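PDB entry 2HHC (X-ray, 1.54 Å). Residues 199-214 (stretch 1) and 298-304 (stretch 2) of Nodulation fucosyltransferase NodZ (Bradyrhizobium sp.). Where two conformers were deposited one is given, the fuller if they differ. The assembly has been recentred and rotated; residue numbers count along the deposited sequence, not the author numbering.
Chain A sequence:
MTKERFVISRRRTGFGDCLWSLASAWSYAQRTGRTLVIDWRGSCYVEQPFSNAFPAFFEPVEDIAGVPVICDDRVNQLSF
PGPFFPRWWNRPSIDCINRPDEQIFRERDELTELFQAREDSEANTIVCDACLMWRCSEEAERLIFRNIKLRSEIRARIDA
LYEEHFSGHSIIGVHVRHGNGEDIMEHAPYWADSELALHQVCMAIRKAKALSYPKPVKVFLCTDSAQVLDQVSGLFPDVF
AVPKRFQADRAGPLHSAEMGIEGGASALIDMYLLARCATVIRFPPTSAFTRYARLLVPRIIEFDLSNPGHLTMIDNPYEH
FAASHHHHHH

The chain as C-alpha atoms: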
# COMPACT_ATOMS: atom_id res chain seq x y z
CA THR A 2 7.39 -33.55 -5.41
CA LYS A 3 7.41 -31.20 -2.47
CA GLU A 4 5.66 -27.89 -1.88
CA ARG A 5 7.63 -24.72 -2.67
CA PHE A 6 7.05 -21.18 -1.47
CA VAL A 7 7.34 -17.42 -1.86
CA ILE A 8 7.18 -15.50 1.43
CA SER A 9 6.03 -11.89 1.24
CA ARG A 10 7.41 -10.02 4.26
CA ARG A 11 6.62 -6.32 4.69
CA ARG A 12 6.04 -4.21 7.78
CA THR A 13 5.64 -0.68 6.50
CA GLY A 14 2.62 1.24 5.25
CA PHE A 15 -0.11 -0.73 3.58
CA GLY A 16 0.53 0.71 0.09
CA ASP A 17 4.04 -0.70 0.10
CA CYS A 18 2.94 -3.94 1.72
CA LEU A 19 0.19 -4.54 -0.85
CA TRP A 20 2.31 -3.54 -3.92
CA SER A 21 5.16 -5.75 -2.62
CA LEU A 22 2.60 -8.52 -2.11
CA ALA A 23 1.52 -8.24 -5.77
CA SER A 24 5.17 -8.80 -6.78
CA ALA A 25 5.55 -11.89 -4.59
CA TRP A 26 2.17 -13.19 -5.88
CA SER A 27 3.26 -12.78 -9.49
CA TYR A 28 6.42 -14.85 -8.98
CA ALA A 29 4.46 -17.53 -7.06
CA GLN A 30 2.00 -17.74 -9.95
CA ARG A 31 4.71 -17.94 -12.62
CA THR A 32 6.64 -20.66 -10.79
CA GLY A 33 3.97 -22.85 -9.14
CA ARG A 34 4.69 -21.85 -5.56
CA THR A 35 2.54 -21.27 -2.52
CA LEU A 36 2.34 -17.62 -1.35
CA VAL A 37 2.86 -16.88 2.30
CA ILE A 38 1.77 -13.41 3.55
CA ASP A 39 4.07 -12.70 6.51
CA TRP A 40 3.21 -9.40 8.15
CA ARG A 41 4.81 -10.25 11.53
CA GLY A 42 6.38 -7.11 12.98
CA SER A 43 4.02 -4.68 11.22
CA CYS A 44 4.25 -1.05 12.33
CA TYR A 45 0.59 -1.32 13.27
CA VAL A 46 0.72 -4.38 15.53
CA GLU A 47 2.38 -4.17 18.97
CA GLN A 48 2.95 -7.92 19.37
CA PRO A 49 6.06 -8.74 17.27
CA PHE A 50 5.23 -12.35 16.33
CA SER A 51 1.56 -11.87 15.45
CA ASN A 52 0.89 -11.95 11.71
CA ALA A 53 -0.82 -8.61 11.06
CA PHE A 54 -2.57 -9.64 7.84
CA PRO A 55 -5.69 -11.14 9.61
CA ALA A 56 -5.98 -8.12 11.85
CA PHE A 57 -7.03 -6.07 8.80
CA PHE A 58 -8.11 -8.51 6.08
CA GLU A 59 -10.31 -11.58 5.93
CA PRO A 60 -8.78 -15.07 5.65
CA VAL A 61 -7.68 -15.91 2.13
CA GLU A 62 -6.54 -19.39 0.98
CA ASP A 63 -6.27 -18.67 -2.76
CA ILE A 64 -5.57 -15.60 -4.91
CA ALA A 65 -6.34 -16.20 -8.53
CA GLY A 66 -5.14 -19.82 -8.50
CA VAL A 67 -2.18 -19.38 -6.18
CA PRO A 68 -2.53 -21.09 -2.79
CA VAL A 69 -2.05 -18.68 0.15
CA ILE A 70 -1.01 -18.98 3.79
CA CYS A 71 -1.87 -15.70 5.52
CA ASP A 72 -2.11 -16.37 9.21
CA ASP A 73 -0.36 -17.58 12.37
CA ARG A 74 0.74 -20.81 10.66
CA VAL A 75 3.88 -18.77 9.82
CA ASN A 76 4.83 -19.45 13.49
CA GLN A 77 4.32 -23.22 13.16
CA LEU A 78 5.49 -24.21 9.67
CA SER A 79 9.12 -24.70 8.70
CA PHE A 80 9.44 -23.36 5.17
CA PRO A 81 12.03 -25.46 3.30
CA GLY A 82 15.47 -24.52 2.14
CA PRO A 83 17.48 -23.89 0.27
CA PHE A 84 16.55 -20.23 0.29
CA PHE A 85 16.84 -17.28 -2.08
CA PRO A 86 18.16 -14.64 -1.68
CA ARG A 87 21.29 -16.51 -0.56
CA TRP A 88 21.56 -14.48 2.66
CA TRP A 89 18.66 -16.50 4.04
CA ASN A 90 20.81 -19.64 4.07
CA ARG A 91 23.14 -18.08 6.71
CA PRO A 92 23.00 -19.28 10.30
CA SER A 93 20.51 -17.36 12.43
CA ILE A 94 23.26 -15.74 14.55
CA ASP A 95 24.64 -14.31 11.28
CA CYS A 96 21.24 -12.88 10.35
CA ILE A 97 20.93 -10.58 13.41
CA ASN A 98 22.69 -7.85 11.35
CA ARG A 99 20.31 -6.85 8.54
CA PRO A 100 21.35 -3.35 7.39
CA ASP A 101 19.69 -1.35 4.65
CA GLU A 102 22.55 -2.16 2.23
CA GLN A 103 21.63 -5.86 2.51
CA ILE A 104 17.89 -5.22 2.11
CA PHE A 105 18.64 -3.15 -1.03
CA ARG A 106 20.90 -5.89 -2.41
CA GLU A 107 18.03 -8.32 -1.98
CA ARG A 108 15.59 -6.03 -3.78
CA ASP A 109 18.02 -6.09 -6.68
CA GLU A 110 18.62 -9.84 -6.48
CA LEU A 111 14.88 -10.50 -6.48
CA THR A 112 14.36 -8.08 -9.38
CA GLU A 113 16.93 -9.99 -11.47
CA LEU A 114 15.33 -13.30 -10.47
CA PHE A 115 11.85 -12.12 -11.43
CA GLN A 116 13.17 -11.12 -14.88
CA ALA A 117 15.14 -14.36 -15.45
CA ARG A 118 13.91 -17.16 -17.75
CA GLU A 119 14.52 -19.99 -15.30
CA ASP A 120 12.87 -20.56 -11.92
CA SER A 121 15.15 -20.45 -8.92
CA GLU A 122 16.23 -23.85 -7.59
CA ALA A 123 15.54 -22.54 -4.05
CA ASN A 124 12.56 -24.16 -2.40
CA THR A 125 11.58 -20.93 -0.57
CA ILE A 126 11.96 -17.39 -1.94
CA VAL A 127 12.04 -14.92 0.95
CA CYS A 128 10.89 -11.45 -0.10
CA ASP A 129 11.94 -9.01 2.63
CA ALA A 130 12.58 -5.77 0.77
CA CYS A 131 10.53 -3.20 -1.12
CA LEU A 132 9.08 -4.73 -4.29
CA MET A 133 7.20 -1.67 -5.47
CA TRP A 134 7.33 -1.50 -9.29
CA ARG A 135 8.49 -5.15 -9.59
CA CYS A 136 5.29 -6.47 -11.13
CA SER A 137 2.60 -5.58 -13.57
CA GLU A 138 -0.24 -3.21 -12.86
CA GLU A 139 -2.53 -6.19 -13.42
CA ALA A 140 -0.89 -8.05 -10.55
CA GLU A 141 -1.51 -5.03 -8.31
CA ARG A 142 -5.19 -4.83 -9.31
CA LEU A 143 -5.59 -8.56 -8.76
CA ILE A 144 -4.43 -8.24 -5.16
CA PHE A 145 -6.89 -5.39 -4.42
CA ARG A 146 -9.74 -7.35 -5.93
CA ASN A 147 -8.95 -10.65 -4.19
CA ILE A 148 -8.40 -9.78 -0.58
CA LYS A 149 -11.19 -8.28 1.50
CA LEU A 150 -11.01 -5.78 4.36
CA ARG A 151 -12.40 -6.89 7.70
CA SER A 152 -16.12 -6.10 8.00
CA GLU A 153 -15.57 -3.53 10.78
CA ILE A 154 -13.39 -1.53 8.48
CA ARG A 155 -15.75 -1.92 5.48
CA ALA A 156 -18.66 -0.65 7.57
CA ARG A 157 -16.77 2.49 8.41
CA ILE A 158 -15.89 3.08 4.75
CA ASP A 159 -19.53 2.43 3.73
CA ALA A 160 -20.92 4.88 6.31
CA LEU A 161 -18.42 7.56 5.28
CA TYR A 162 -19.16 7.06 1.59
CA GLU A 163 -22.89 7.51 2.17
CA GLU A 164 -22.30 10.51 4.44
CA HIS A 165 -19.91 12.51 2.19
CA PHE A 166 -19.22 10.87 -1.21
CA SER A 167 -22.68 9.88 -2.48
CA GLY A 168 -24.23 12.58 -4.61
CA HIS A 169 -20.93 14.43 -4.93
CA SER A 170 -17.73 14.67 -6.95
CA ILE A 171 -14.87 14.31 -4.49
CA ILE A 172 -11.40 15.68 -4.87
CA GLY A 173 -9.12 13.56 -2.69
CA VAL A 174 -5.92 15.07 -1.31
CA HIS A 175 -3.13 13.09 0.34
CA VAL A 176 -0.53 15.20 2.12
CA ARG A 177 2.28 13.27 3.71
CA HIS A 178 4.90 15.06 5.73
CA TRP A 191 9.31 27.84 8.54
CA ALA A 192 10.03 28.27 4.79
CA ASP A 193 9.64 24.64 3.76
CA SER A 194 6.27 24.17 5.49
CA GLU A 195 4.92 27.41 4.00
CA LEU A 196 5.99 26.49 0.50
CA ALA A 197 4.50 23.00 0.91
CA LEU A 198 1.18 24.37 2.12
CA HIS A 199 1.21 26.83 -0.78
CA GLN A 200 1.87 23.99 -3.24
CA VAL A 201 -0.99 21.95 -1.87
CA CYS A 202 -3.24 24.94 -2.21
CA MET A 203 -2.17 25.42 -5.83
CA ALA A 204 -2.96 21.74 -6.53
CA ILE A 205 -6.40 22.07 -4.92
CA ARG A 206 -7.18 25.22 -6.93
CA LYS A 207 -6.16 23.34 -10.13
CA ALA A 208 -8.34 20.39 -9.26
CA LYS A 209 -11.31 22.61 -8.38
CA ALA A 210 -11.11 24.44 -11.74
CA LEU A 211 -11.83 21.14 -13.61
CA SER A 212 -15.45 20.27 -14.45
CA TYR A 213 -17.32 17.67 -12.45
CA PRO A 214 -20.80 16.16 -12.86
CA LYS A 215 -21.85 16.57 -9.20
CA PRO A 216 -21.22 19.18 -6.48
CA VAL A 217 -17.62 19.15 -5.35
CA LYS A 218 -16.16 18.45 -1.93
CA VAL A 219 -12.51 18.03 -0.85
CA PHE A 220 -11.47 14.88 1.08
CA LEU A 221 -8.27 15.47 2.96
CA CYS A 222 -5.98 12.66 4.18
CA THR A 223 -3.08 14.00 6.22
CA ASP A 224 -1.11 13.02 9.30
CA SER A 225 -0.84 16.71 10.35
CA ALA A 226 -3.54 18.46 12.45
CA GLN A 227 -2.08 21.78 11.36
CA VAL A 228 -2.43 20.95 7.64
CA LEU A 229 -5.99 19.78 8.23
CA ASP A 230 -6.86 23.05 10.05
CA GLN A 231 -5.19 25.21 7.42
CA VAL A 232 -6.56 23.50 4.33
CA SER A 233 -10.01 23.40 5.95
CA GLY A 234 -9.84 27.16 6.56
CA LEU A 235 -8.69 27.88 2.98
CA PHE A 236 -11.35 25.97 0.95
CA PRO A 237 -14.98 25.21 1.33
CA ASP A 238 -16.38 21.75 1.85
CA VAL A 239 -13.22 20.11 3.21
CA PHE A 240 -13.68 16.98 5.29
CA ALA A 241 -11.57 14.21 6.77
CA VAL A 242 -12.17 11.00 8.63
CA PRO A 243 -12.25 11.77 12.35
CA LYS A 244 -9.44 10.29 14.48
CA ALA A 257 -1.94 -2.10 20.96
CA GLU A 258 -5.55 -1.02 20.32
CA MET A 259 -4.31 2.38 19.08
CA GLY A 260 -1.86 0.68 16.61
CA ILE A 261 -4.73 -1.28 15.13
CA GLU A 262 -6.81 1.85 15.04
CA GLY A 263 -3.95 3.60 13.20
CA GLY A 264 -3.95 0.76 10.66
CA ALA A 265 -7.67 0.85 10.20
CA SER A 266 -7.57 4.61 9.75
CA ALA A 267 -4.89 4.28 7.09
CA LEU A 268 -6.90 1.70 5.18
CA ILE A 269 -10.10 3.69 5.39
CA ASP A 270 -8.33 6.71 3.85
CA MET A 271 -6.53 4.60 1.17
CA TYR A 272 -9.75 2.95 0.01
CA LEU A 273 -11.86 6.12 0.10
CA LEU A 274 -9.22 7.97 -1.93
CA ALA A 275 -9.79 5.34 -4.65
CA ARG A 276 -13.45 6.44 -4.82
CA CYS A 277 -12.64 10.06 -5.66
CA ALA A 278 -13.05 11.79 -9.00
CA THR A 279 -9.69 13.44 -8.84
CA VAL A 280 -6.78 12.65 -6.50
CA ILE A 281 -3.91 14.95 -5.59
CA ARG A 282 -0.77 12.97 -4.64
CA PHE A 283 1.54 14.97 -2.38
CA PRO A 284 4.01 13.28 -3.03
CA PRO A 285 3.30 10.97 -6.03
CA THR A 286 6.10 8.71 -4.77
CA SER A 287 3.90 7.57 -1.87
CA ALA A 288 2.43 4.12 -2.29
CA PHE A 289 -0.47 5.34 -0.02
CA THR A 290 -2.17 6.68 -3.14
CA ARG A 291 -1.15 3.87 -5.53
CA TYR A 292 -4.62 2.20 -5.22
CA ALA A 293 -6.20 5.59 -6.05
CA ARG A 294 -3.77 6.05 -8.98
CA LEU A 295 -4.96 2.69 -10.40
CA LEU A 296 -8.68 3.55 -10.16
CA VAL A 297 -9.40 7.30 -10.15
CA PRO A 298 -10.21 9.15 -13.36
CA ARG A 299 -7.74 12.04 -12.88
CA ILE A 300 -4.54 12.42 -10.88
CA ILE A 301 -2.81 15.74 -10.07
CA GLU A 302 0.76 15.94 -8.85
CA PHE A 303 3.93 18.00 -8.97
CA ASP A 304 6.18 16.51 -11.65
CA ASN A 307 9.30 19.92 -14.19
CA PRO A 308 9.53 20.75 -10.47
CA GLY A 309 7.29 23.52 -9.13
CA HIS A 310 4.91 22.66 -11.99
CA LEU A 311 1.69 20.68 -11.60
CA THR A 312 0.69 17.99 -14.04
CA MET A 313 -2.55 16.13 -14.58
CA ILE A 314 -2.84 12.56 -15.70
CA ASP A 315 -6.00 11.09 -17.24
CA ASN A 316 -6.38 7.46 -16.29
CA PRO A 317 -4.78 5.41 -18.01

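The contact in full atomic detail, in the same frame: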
# COMPACT_ATOMS: atom_id res chain seq x y z
N HIS A 199 1.53 26.12 0.45
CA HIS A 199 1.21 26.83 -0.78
C HIS A 199 1.03 25.91 -1.97
O HIS A 199 0.08 26.07 -2.73
CB HIS A 199 2.29 27.84 -1.10
CG HIS A 199 2.02 28.63 -2.34
ND1 HIS A 199 0.96 29.50 -2.45
CD2 HIS A 199 2.70 28.72 -3.51
CE1 HIS A 199 0.98 30.07 -3.64
NE2 HIS A 199 2.02 29.62 -4.31
N GLN A 200 1.92 24.93 -2.11
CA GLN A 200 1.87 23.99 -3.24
C GLN A 200 0.62 23.15 -3.22
O GLN A 200 -0.01 22.98 -4.25
CB GLN A 200 3.13 23.09 -3.22
CG GLN A 200 4.34 23.85 -3.59
CD GLN A 200 5.59 23.01 -3.61
OE1 GLN A 200 5.68 21.96 -2.98
NE2 GLN A 200 6.58 23.49 -4.37
N VAL A 201 0.24 22.65 -2.05
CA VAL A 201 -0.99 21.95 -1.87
C VAL A 201 -2.19 22.79 -2.23
O VAL A 201 -3.12 22.32 -2.86
CB VAL A 201 -1.14 21.45 -0.39
CG1 VAL A 201 -2.53 20.92 -0.13
CG2 VAL A 201 -0.06 20.35 -0.09
N CYS A 202 -2.16 24.05 -1.83
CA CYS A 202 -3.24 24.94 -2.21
C CYS A 202 -3.33 25.12 -3.71
O CYS A 202 -4.45 25.15 -4.23
CB CYS A 202 -3.17 26.29 -1.51
SG CYS A 202 -3.40 26.20 0.30
N MET A 203 -2.19 25.31 -4.37
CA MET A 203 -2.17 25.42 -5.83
C MET A 203 -2.76 24.17 -6.50
O MET A 203 -3.51 24.28 -7.49
CB MET A 203 -0.72 25.53 -6.36
CG MET A 203 0.20 26.56 -5.72
SD MET A 203 1.73 26.60 -6.67
CE MET A 203 3.06 26.16 -5.59
N ALA A 204 -2.42 22.99 -5.99
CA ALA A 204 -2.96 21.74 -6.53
C ALA A 204 -4.46 21.69 -6.34
O ALA A 204 -5.18 21.27 -7.25
CB ALA A 204 -2.30 20.54 -5.88
N ILE A 205 -4.96 22.08 -5.16
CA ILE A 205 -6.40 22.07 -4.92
C ILE A 205 -7.13 23.04 -5.84
O ILE A 205 -8.15 22.70 -6.41
CB ILE A 205 -6.72 22.29 -3.42
CG1 ILE A 205 -6.21 21.12 -2.56
CG2 ILE A 205 -8.22 22.45 -3.19
CD1 ILE A 205 -6.24 21.43 -1.09
N ARG A 206 -6.59 24.25 -6.02
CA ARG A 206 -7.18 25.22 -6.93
C ARG A 206 -7.27 24.63 -8.36
O ARG A 206 -8.30 24.79 -9.04
CB ARG A 206 -6.41 26.55 -6.89
CG ARG A 206 -6.55 27.22 -5.53
CD ARG A 206 -5.79 28.51 -5.33
NE ARG A 206 -6.01 28.97 -3.94
CZ ARG A 206 -5.08 29.27 -3.04
NH1 ARG A 206 -3.79 29.34 -3.36
NH2 ARG A 206 -5.47 29.58 -1.81
N LYS A 207 -6.20 23.96 -8.80
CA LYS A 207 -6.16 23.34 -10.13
C LYS A 207 -7.23 22.29 -10.27
O LYS A 207 -7.97 22.27 -11.26
CB LYS A 207 -4.75 22.79 -10.45
CG LYS A 207 -4.64 21.94 -11.76
CD LYS A 207 -3.17 21.56 -11.99
CE LYS A 207 -2.95 20.66 -13.21
NZ LYS A 207 -3.12 21.38 -14.49
N ALA A 208 -7.34 21.44 -9.26
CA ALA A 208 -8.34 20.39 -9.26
C ALA A 208 -9.75 20.96 -9.27
O ALA A 208 -10.64 20.43 -9.95
CB ALA A 208 -8.16 19.50 -8.03
N LYS A 209 -9.97 22.03 -8.51
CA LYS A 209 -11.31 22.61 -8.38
C LYS A 209 -11.78 23.34 -9.63
O LYS A 209 -12.99 23.53 -9.81
CB LYS A 209 -11.38 23.56 -7.19
CG LYS A 209 -11.58 22.86 -5.86
CD LYS A 209 -11.73 23.83 -4.69
CE LYS A 209 -13.15 24.41 -4.74
NZ LYS A 209 -13.25 25.58 -3.88
N ALA A 210 -10.82 23.76 -10.47
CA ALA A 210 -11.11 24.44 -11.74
C ALA A 210 -11.55 23.48 -12.87
O ALA A 210 -12.03 23.94 -13.92
CB ALA A 210 -9.90 25.21 -12.17
N LEU A 211 -11.35 22.17 -12.69
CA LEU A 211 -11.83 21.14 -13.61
C LEU A 211 -13.35 21.03 -13.48
O LEU A 211 -13.94 21.55 -12.53
CB LEU A 211 -11.17 19.79 -13.30
CG LEU A 211 -9.64 19.81 -13.39
CD1 LEU A 211 -9.03 18.49 -13.02
CD2 LEU A 211 -9.18 20.26 -14.76
N SER A 212 -13.99 20.42 -14.47
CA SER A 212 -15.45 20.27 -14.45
C SER A 212 -15.80 18.91 -13.90
O SER A 212 -15.13 17.92 -14.18
CB SER A 212 -16.04 20.48 -15.84
OG SER A 212 -15.93 21.86 -16.18
N TYR A 213 -16.83 18.89 -13.07
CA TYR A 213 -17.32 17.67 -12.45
C TYR A 213 -18.82 17.57 -12.61
O TYR A 213 -19.51 18.59 -12.67
CB TYR A 213 -16.98 17.66 -10.97
CG TYR A 213 -15.50 17.69 -10.70
CD1 TYR A 213 -14.76 16.54 -10.60
CD2 TYR A 213 -14.84 18.90 -10.55
CE1 TYR A 213 -13.41 16.57 -10.36
CE2 TYR A 213 -13.49 18.97 -10.33
CZ TYR A 213 -12.77 17.81 -10.22
OH TYR A 213 -11.43 17.91 -10.00
N PRO A 214 -19.35 16.34 -12.66
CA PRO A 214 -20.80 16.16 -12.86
C PRO A 214 -21.69 16.43 -11.64
O PRO A 214 -22.88 16.67 -11.79
CB PRO A 214 -20.90 14.70 -13.27
CG PRO A 214 -19.79 14.07 -12.63
CD PRO A 214 -18.65 15.06 -12.65
N PRO A 298 -10.29 8.57 -12.01
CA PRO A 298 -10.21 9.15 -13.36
C PRO A 298 -9.06 10.15 -13.64
O PRO A 298 -8.49 10.15 -14.75
CB PRO A 298 -11.56 9.86 -13.49
CG PRO A 298 -12.48 9.08 -12.65
CD PRO A 298 -11.65 8.65 -11.46
N ARG A 299 -8.77 11.00 -12.67
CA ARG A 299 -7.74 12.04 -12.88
C ARG A 299 -6.84 12.16 -11.65
O ARG A 299 -7.32 12.15 -10.51
CB ARG A 299 -8.40 13.40 -13.13
CG ARG A 299 -9.22 13.51 -14.40
CD ARG A 299 -10.46 14.31 -14.01
NE ARG A 299 -10.75 15.38 -14.90
CZ ARG A 299 -11.75 16.25 -14.78
NH1 ARG A 299 -12.61 16.24 -13.77
NH2 ARG A 299 -11.88 17.15 -15.71
N ILE A 300 -5.56 12.34 -11.91
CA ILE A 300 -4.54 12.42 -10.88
C ILE A 300 -3.79 13.74 -11.08
O ILE A 300 -3.43 14.10 -12.22
CB ILE A 300 -3.58 11.24 -11.00
CG1 ILE A 300 -4.33 9.90 -10.81
CG2 ILE A 300 -2.48 11.37 -9.96
CD1 ILE A 300 -4.78 9.26 -12.14
N ILE A 301 -3.59 14.50 -10.01
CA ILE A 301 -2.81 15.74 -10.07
C ILE A 301 -1.59 15.58 -9.15
O ILE A 301 -1.70 15.11 -8.00
CB ILE A 301 -3.65 16.91 -9.67
CG1 ILE A 301 -4.64 17.22 -10.79
CG2 ILE A 301 -2.77 18.12 -9.34
CD1 ILE A 301 -5.69 18.30 -10.52
N GLU A 302 -0.43 16.00 -9.65
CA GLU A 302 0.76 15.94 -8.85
C GLU A 302 1.80 16.91 -9.36
O GLU A 302 1.70 17.36 -10.50
CB GLU A 302 1.31 14.53 -8.85
CG GLU A 302 1.87 14.11 -10.17
CD GLU A 302 1.84 12.61 -10.40
OE1 GLU A 302 0.97 11.93 -9.85
OE2 GLU A 302 2.70 12.11 -11.13
N PHE A 303 2.76 17.27 -8.52
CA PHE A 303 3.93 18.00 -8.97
C PHE A 303 4.86 17.01 -9.65
O PHE A 303 5.15 15.95 -9.09
CB PHE A 303 4.59 18.71 -7.79
CG PHE A 303 3.84 19.94 -7.36
CD1 PHE A 303 2.79 19.85 -6.46
CD2 PHE A 303 4.18 21.19 -7.87
CE1 PHE A 303 2.09 21.00 -6.08
CE2 PHE A 303 3.49 22.32 -7.49
CZ PHE A 303 2.43 22.23 -6.61
N ASP A 304 5.26 17.34 -10.87
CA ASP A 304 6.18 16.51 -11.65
C ASP A 304 7.17 17.44 -12.30
O ASP A 304 7.51 17.30 -13.49
O HOH W 1 -12.73 19.32 -16.76

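The strand 299-303 runs nearly antiparallel to the helix 199-209, at 152°, and presents alternate residues to it: Arg 299, Ile 301 and Phe 303 point toward stretch 1, while Glu 302 points away. All three use chi1 m, and their neighbours overlap: Ala 204 touches both Ile 301 and Phe 303, and Leu 211 both Ile 301 and Arg 299.

Ile 301 sits at the centre, packed against Ala 204 and Ala 208, where its CA lies 7.0 Å from Ala 204 CA. With chi2 t the side chain is extended, carrying CD1 along the helix to 3.7 Å from Ala 208 CB and 4.2 Å from Leu 211 CD1, while its CG2 branch stays 4.2 Å from Ala 204 CB. The methylenes of Lys 207 complete the pocket, its CG 4.0 Å from Ile 301 CD1.

Phe 303, with chi2 at 86°, lays one ring face under Gln 200, whose CB approaches CZ of Phe 303 at 3.6 Å.

At the other end, Arg 299 leaves the usual wells at chi2 (139°) and chi3 (131°). This course places Leu 211 CB over one guanidinium face and lets Arg 299 NH1 donate in-plane to Ser 212 O (3.1 Å, 160°). Arg 299 NH1 also lies over the Tyr 213 ring, which is anchored by its OH donating to Ala 208 O at 2.6 Å.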